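Xylosidase (Xanthomonas axonopodis pv. citri, PDB 6XN2) probably cleaves xylose units from xylo-oligosaccharides, as a calcium-containing glycoside hydrolase of family GH43. Local coordinates at residues 342-345 and 349-352; 122-127 and 150-155; 187-192 and 205-210. All coordinates share one frame; numbering follows the deposited sequence.

Interaction 1: residues 342-345 and 349-352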
loop_
_atom_site.group_PDB
_atom_site.type_symbol
_atom_site.label_atom_id
_atom_site.label_comp_id
_atom_site.label_asym_id
_atom_site.label_seq_id
_atom_site.Cartn_x
_atom_site.Cartn_y
_atom_site.Cartn_z
ATOM N N LEU A 342 -5.880 7.552 13.841
ATOM C CA LEU A 342 -6.240 6.185 14.077
ATOM C C LEU A 342 -5.943 5.790 15.492
ATOM O O LEU A 342 -4.979 6.192 16.060
ATOM C CB LEU A 342 -5.502 5.265 13.115
ATOM C CG LEU A 342 -5.591 3.759 13.209
ATOM C CD1 LEU A 342 -5.412 3.129 11.878
ATOM C CD2 LEU A 342 -4.550 3.221 14.142
ATOM N N ALA A 343 -6.819 4.978 16.038
ATOM C CA ALA A 343 -6.707 4.523 17.380
ATOM C C ALA A 343 -6.713 3.040 17.613
ATOM O O ALA A 343 -7.554 2.354 17.103
ATOM C CB ALA A 343 -7.858 5.097 18.158
ATOM N N HIS A 344 -5.804 2.578 18.444
ATOM C CA HIS A 344 -5.794 1.207 18.863
ATOM C C HIS A 344 -6.471 1.220 20.192
ATOM O O HIS A 344 -6.169 2.029 21.025
ATOM C CB HIS A 344 -4.397 0.698 19.111
ATOM C CG HIS A 344 -3.573 0.583 17.889
ATOM N ND1 HIS A 344 -2.801 1.611 17.421
ATOM C CD2 HIS A 344 -3.412 -0.432 17.027
ATOM C CE1 HIS A 344 -2.176 1.222 16.338
ATOM N NE2 HIS A 344 -2.546 -0.006 16.071
ATOM N N ALA A 345 -7.354 0.286 20.424
ATOM C CA ALA A 345 -8.001 0.228 21.695
ATOM C C ALA A 345 -7.160 -0.577 22.660
ATOM O O ALA A 345 -6.208 -1.194 22.287
ATOM C CB ALA A 345 -9.356 -0.393 21.559
ATOM N N THR A 349 -7.434 -3.913 19.267
ATOM C CA THR A 349 -8.256 -3.728 18.090
ATOM C C THR A 349 -8.258 -2.308 17.553
ATOM O O THR A 349 -7.961 -1.394 18.243
ATOM C CB THR A 349 -9.704 -4.176 18.321
ATOM O OG1 THR A 349 -10.327 -3.362 19.306
ATOM C CG2 THR A 349 -9.724 -5.552 18.746
ATOM N N ILE A 350 -8.631 -2.152 16.299
ATOM C CA ILE A 350 -8.666 -0.854 15.671
ATOM C C ILE A 350 -10.044 -0.568 15.151
ATOM O O ILE A 350 -10.551 -1.283 14.353
ATOM C CB ILE A 350 -7.678 -0.746 14.520
ATOM C CG1 ILE A 350 -6.282 -1.077 14.980
ATOM C CG2 ILE A 350 -7.679 0.642 13.966
ATOM C CD1 ILE A 350 -5.268 -1.113 13.888
ATOM N N ALA A 351 -10.622 0.513 15.611
ATOM C CA ALA A 351 -11.947 0.895 15.226
ATOM C C ALA A 351 -12.064 1.313 13.789
ATOM O O ALA A 351 -11.201 1.915 13.252
ATOM C CB ALA A 351 -12.415 2.007 16.131
ATOM N N THR A 352 -13.173 0.984 13.177
ATOM C CA THR A 352 -13.384 1.335 11.819
ATOM C C THR A 352 -13.415 2.838 11.596
ATOM O O THR A 352 -14.034 3.570 12.308
ATOM C CB THR A 352 -14.685 0.722 11.288
ATOM O OG1 THR A 352 -14.692 -0.664 11.544
ATOM C CG2 THR A 352 -14.814 0.899 9.869
HETATM O O HOH W 1 -9.303 3.613 14.986
HETATM O O HOH W 2 -9.823 1.516 18.033
#
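I350 sends its two branches to different partners on 342-345 because CG1 stands anti to its own carbonyl carbon (chi1 -56°), which leaves CG2 anti to the backbone N. The CG1 branch runs on to CD1 alongside the imidazole of H344, a ring that its own torsion sets beside the backbone N (chi1 -68°). The two side chains lie side by side and point the same way, with I350 CG1 3.6 Å from H344 CD2 and I350 CD1 3.7 Å from H344 NE2. The other branch crosses L342 at about a right angle, I350 CG2 lying 3.8 Å from L342 CG, and also touches A343 O.

The backbones are joined by one direct bond, A345 N to T349 O at 2.8 Å and nearly straight (171°). The same oxygen receives a CA-H...O contact from H344 CA at 3.4 Å. Two waters fill in where the chains spread apart: one accepts from A343 N and donates to A351 O, while the other accepts from A351 N (2.7 Å) and donates to A343 O (2.6 Å).

A short loop folds the chain back on itself after strand 336-342 and lays it, as plain packing, against three strands: H344 NE2 bonds H262 and the ring stacks on H264, both in strand 257-264; I350 N bonds Y282 OH in strand 280-285; and L342 packs on W318 and L320 of strand 317-324.

Interaction 2: residues 122-127 and 150-155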
loop_
_atom_site.group_PDB
_atom_site.type_symbol
_atom_site.label_atom_id
_atom_site.label_comp_id
_atom_site.label_asym_id
_atom_site.label_seq_id
_atom_site.Cartn_x
_atom_site.Cartn_y
_atom_site.Cartn_z
ATOM N N ALA A 122 8.931 3.145 0.891
ATOM C CA ALA A 122 10.308 3.525 1.139
ATOM C C ALA A 122 10.830 2.878 2.406
ATOM O O ALA A 122 10.053 2.442 3.257
ATOM C CB ALA A 122 10.432 5.039 1.221
ATOM N N ALA A 123 12.153 2.808 2.507
ATOM C CA ALA A 123 12.826 2.300 3.689
ATOM C C ALA A 123 14.166 2.999 3.855
ATOM O O ALA A 123 14.708 3.555 2.898
ATOM C CB ALA A 123 13.025 0.788 3.598
ATOM N N GLN A 124 14.699 2.973 5.072
ATOM C CA GLN A 124 16.024 3.518 5.323
ATOM C C GLN A 124 16.918 2.495 6.001
ATOM O O GLN A 124 16.470 1.701 6.829
ATOM C CB GLN A 124 15.945 4.782 6.181
ATOM C CG GLN A 124 15.308 5.979 5.486
ATOM C CD GLN A 124 15.548 7.275 6.233
ATOM O OE1 GLN A 124 15.506 7.313 7.464
ATOM N NE2 GLN A 124 15.814 8.344 5.495
ATOM N N ARG A 125 18.189 2.560 5.653
ATOM C CA ARG A 125 19.226 1.750 6.227
ATOM C C ARG A 125 20.559 2.322 5.818
ATOM O O ARG A 125 20.714 2.786 4.750
ATOM C CB ARG A 125 19.161 0.284 5.837
ATOM C CG ARG A 125 19.713 -0.659 6.887
ATOM C CD ARG A 125 19.788 -2.071 6.376
ATOM N NE ARG A 125 20.019 -3.055 7.402
ATOM C CZ ARG A 125 21.219 -3.433 7.820
ATOM N NH1 ARG A 125 21.328 -4.353 8.746
ATOM N NH2 ARG A 125 22.312 -2.898 7.318
ATOM N N ASN A 126 21.490 2.294 6.740
ATOM C CA ASN A 126 22.847 2.754 6.529
ATOM C C ASN A 126 22.947 4.144 5.959
ATOM O O ASN A 126 23.796 4.405 5.191
ATOM C CB ASN A 126 23.605 1.762 5.656
ATOM C CG ASN A 126 23.550 0.354 6.177
ATOM O OD1 ASN A 126 22.894 -0.497 5.630
ATOM N ND2 ASN A 126 24.269 0.113 7.228
ATOM N N GLY A 127 22.059 5.036 6.358
ATOM C CA GLY A 127 22.069 6.408 5.873
ATOM C C GLY A 127 21.489 6.584 4.480
ATOM O O GLY A 127 21.410 7.701 3.966
ATOM N N ASP A 150 20.430 9.284 -1.072
ATOM C CA ASP A 150 21.143 9.613 0.129
ATOM C C ASP A 150 20.319 10.457 1.088
ATOM O O ASP A 150 20.764 10.800 2.143
ATOM C CB ASP A 150 22.450 10.306 -0.210
ATOM C CG ASP A 150 23.469 9.365 -0.738
ATOM O OD1 ASP A 150 23.734 8.374 -0.108
ATOM O OD2 ASP A 150 23.997 9.636 -1.780
ATOM N N ARG A 151 19.113 10.785 0.668
ATOM C CA ARG A 151 18.179 11.557 1.430
ATOM C C ARG A 151 16.805 11.000 1.163
ATOM O O ARG A 151 16.549 10.509 0.119
ATOM C CB ARG A 151 18.186 13.023 0.985
ATOM C CG ARG A 151 19.441 13.786 1.294
ATOM C CD ARG A 151 19.358 15.234 0.844
ATOM N NE ARG A 151 19.373 15.399 -0.611
ATOM C CZ ARG A 151 18.672 16.308 -1.285
ATOM N NH1 ARG A 151 17.901 17.163 -0.647
ATOM N NH2 ARG A 151 18.747 16.365 -2.604
ATOM N N PRO A 152 15.896 11.160 2.118
ATOM C CA PRO A 152 14.494 10.733 2.020
ATOM C C PRO A 152 13.716 11.409 0.902
ATOM O O PRO A 152 12.831 10.823 0.372
ATOM C CB PRO A 152 13.917 11.083 3.362
ATOM C CG PRO A 152 14.903 11.934 4.019
ATOM C CD PRO A 152 16.223 11.585 3.469
ATOM N N GLU A 153 14.095 12.610 0.507
ATOM C CA GLU A 153 13.463 13.286 -0.597
ATOM C C GLU A 153 14.157 12.984 -1.897
ATOM O O GLU A 153 13.814 13.490 -2.908
ATOM C CB GLU A 153 13.458 14.781 -0.380
ATOM C CG GLU A 153 14.821 15.373 -0.281
ATOM C CD GLU A 153 15.254 15.596 1.131
ATOM O OE1 GLU A 153 15.195 14.701 1.967
ATOM O OE2 GLU A 153 15.693 16.690 1.403
ATOM N N GLY A 154 15.176 12.172 -1.853
ATOM C CA GLY A 154 15.860 11.821 -3.022
ATOM C C GLY A 154 16.809 12.848 -3.557
ATOM O O GLY A 154 17.315 13.651 -2.827
ATOM N N PRO A 155 17.084 12.788 -4.846
ATOM C CA PRO A 155 16.560 11.948 -5.921
ATOM C C PRO A 155 17.088 10.523 -5.852
ATOM O O PRO A 155 18.063 10.294 -5.223
ATOM C CB PRO A 155 17.094 12.629 -7.136
ATOM C CG PRO A 155 18.411 13.104 -6.686
ATOM C CD PRO A 155 18.192 13.611 -5.319
HETATM O O HOH W 3 22.450 10.168 3.932
HETATM O O HOH W 4 24.070 8.649 2.461
#
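Q124 and P152 meet at one end of a blade of the five-bladed beta-propeller typical of GH43 enzymes, by the turn that follows strand 121-125: Q124 lies on that strand, and P152 in the loop joining strands 142-149 and 157-158 of the same antiparallel sheet. Packing comes first. The glutamine chain runs out extended beyond CG and sets its amide nitrogen over the proline ring, displaced from the ring centre toward CG, NE2 being 3.8 Å from P152 CD and only slightly farther from CB and CG. That nitrogen hydrogen-bonds T129 OG1 of the next strand and, weakly, D57 OD2, which helps to hold the amide there.

Water makes the second link. At the hairpin turn, G127 O is 2.7 Å from a water that also lies 2.5 Å from D150 O, and a second water spans G127 O and D150 OD1. The D150 carboxylate also forms a salt bridge with K128.

Other bonds lie within each segment. R125 NH2 reaches N126 OD1 in the guanidinium plane, at 3.0 Å. R151 to G154 form a type I turn, which also carries a salt bridge between R151 NH1 and E153 OE2 (3.0 Å) and is closed by G154 N bonding R151 O at 2.9 Å.

Interaction 3: residues 187-192 and 205-210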
loop_
_atom_site.group_PDB
_atom_site.type_symbol
_atom_site.label_atom_id
_atom_site.label_comp_id
_atom_site.label_asym_id
_atom_site.label_seq_id
_atom_site.Cartn_x
_atom_site.Cartn_y
_atom_site.Cartn_z
ATOM N N GLY A 187 -0.933 -8.218 -5.448
ATOM C CA GLY A 187 -2.235 -7.681 -5.782
ATOM C C GLY A 187 -2.819 -8.602 -6.826
ATOM O O GLY A 187 -2.122 -8.962 -7.773
ATOM N N ILE A 188 -4.068 -8.989 -6.665
ATOM C CA ILE A 188 -4.717 -9.829 -7.635
ATOM C C ILE A 188 -5.338 -9.017 -8.768
ATOM O O ILE A 188 -5.076 -7.843 -8.866
ATOM C CB ILE A 188 -5.702 -10.834 -7.018
ATOM C CG1 ILE A 188 -6.835 -10.124 -6.308
ATOM C CG2 ILE A 188 -4.972 -11.790 -6.096
ATOM C CD1 ILE A 188 -7.898 -11.052 -5.828
ATOM N N TRP A 189 -6.157 -9.670 -9.596
ATOM C CA TRP A 189 -6.715 -9.021 -10.792
ATOM C C TRP A 189 -5.592 -8.386 -11.602
ATOM O O TRP A 189 -4.649 -9.074 -12.000
ATOM C CB TRP A 189 -7.777 -7.973 -10.434
ATOM C CG TRP A 189 -9.051 -8.557 -9.876
ATOM C CD1 TRP A 189 -9.211 -9.784 -9.294
ATOM C CD2 TRP A 189 -10.343 -7.932 -9.854
ATOM N NE1 TRP A 189 -10.524 -9.957 -8.906
ATOM C CE2 TRP A 189 -11.235 -8.833 -9.235
ATOM C CE3 TRP A 189 -10.831 -6.697 -10.298
ATOM C CZ2 TRP A 189 -12.588 -8.539 -9.061
ATOM C CZ3 TRP A 189 -12.168 -6.405 -10.113
ATOM C CH2 TRP A 189 -13.030 -7.322 -9.501
ATOM N N GLY A 190 -5.654 -7.090 -11.836
ATOM C CA GLY A 190 -4.643 -6.394 -12.588
ATOM C C GLY A 190 -3.237 -6.442 -12.042
ATOM O O GLY A 190 -2.293 -6.210 -12.714
ATOM N N GLY A 191 -3.130 -6.794 -10.798
ATOM C CA GLY A 191 -1.846 -6.866 -10.177
ATOM C C GLY A 191 -1.058 -8.092 -10.505
ATOM O O GLY A 191 0.027 -8.124 -9.964
ATOM N N GLN A 192 -1.757 -9.177 -10.966
ATOM C CA GLN A 192 -1.159 -10.405 -11.515
ATOM C C GLN A 192 -0.702 -11.472 -10.516
ATOM O O GLN A 192 -0.184 -12.511 -10.934
ATOM C CB GLN A 192 0.038 -10.060 -12.423
ATOM C CG GLN A 192 -0.303 -9.114 -13.576
ATOM C CD GLN A 192 0.903 -8.735 -14.432
ATOM O OE1 GLN A 192 2.052 -8.919 -14.037
ATOM N NE2 GLN A 192 0.637 -8.197 -15.613
ATOM N N HIS A 205 -2.005 -20.335 -14.415
ATOM C CA HIS A 205 -2.284 -20.027 -13.015
ATOM C C HIS A 205 -3.401 -18.988 -12.934
ATOM O O HIS A 205 -3.252 -17.874 -13.428
ATOM C CB HIS A 205 -1.040 -19.492 -12.301
ATOM C CG HIS A 205 -0.099 -20.548 -11.801
ATOM N ND1 HIS A 205 -0.431 -21.883 -11.743
ATOM C CD2 HIS A 205 1.167 -20.452 -11.327
ATOM C CE1 HIS A 205 0.595 -22.569 -11.260
ATOM N NE2 HIS A 205 1.574 -21.725 -11.000
ATOM N N GLN A 206 -4.505 -19.309 -12.319
ATOM C CA GLN A 206 -5.564 -18.334 -12.163
ATOM C C GLN A 206 -5.920 -18.158 -10.719
ATOM O O GLN A 206 -5.451 -18.871 -9.899
ATOM C CB GLN A 206 -6.789 -18.700 -12.971
ATOM C CG GLN A 206 -6.510 -18.905 -14.429
ATOM C CD GLN A 206 -6.115 -17.658 -15.180
ATOM O OE1 GLN A 206 -6.254 -16.558 -14.703
ATOM N NE2 GLN A 206 -5.601 -17.845 -16.370
ATOM N N GLU A 207 -6.750 -17.172 -10.429
ATOM C CA GLU A 207 -7.197 -16.892 -9.090
ATOM C C GLU A 207 -8.004 -18.053 -8.612
ATOM O O GLU A 207 -8.795 -18.554 -9.322
ATOM C CB GLU A 207 -8.094 -15.667 -9.103
ATOM C CG GLU A 207 -8.459 -15.128 -7.762
ATOM C CD GLU A 207 -9.453 -13.995 -7.813
ATOM O OE1 GLU A 207 -9.320 -13.110 -8.625
ATOM O OE2 GLU A 207 -10.364 -14.014 -7.014
ATOM N N PRO A 208 -7.823 -18.454 -7.370
ATOM C CA PRO A 208 -8.586 -19.565 -6.837
ATOM C C PRO A 208 -10.056 -19.215 -6.621
ATOM O O PRO A 208 -10.378 -18.077 -6.463
ATOM C CB PRO A 208 -7.910 -19.840 -5.514
ATOM C CG PRO A 208 -7.167 -18.627 -5.194
ATOM C CD PRO A 208 -6.782 -18.005 -6.451
ATOM N N VAL A 209 -10.917 -20.211 -6.597
ATOM C CA VAL A 209 -12.336 -19.986 -6.412
ATOM C C VAL A 209 -12.957 -20.872 -5.375
ATOM O O VAL A 209 -12.389 -21.843 -4.985
ATOM C CB VAL A 209 -13.126 -20.234 -7.719
ATOM C CG1 VAL A 209 -12.717 -19.261 -8.787
ATOM C CG2 VAL A 209 -12.933 -21.641 -8.207
ATOM N N GLY A 210 -14.128 -20.470 -4.908
ATOM C CA GLY A 210 -14.896 -21.288 -3.991
ATOM C C GLY A 210 -14.201 -21.543 -2.674
ATOM O O GLY A 210 -13.766 -20.598 -2.014
HETATM O O HOH W 5 -11.878 -11.629 -6.854
HETATM O O HOH W 6 -7.075 -12.347 -10.043
#
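E207 reaches across to I188 and W189 within the long excursion between strands 181-185 and 218-221, neighbours in one blade of the five-bladed propeller characteristic of GH43. Ahead of it, H205 packs on R197 and the Q206 carbonyl takes a bond from the R197 guanidinium, so the run into the glutamate rests on strand 196-197.

At E207 the side chain goes out fully extended, CG anti to the backbone N (chi1 -171°), and carries the carboxylate to the edge of the W189 indole. Ring and carboxylate are nearly coplanar, 25° apart, and E207 OE1 lies 3.4 Å from W189 NE1, near the ring plane. I188 crosses the glutamate at about a right angle, its CD1 3.8 Å from E207 OE1. The indole also meets F256 edge-to-face, and its side chain is about 7 Å from a bound xylopyranose, so the contact belongs to the surroundings of the sugar site.

Past the glutamate, P208 packs on R197 and L215, which leaves E207 as the one residue of 205-210 that touches 187-192. Two waters tie its charge to the tryptophan, one for each carboxylate oxygen: the first accepts from the W189 backbone N at 2.9 Å and donates to E207 OE1, and the second accepts from W189 NE1 at 3.0 Å and donates to E207 OE2 at 2.8 Å.

Overall arrangement
Along the chain the order is interaction 2, interaction 3, interaction 1, each closing before the next opens, and none touches another. Centres are 30 to 33 Å apart; the closest approach, about 16 Å between nearest atoms, is that of interactions 2 and 3, which lie on opposite sides of the chain's centre. Interaction 2 joins strand 121-125 to the loop between strands 142-149 and 157-158 of the same sheet, interaction 3 sits in loops linking strands 181-185 and 218-221 of the mixed sheet, and interaction 1 follows strand 336-342. The three therefore sample separate parts of one propeller. Interaction 3 lies near the bound sugar, whereas the other two are structural packing away from it.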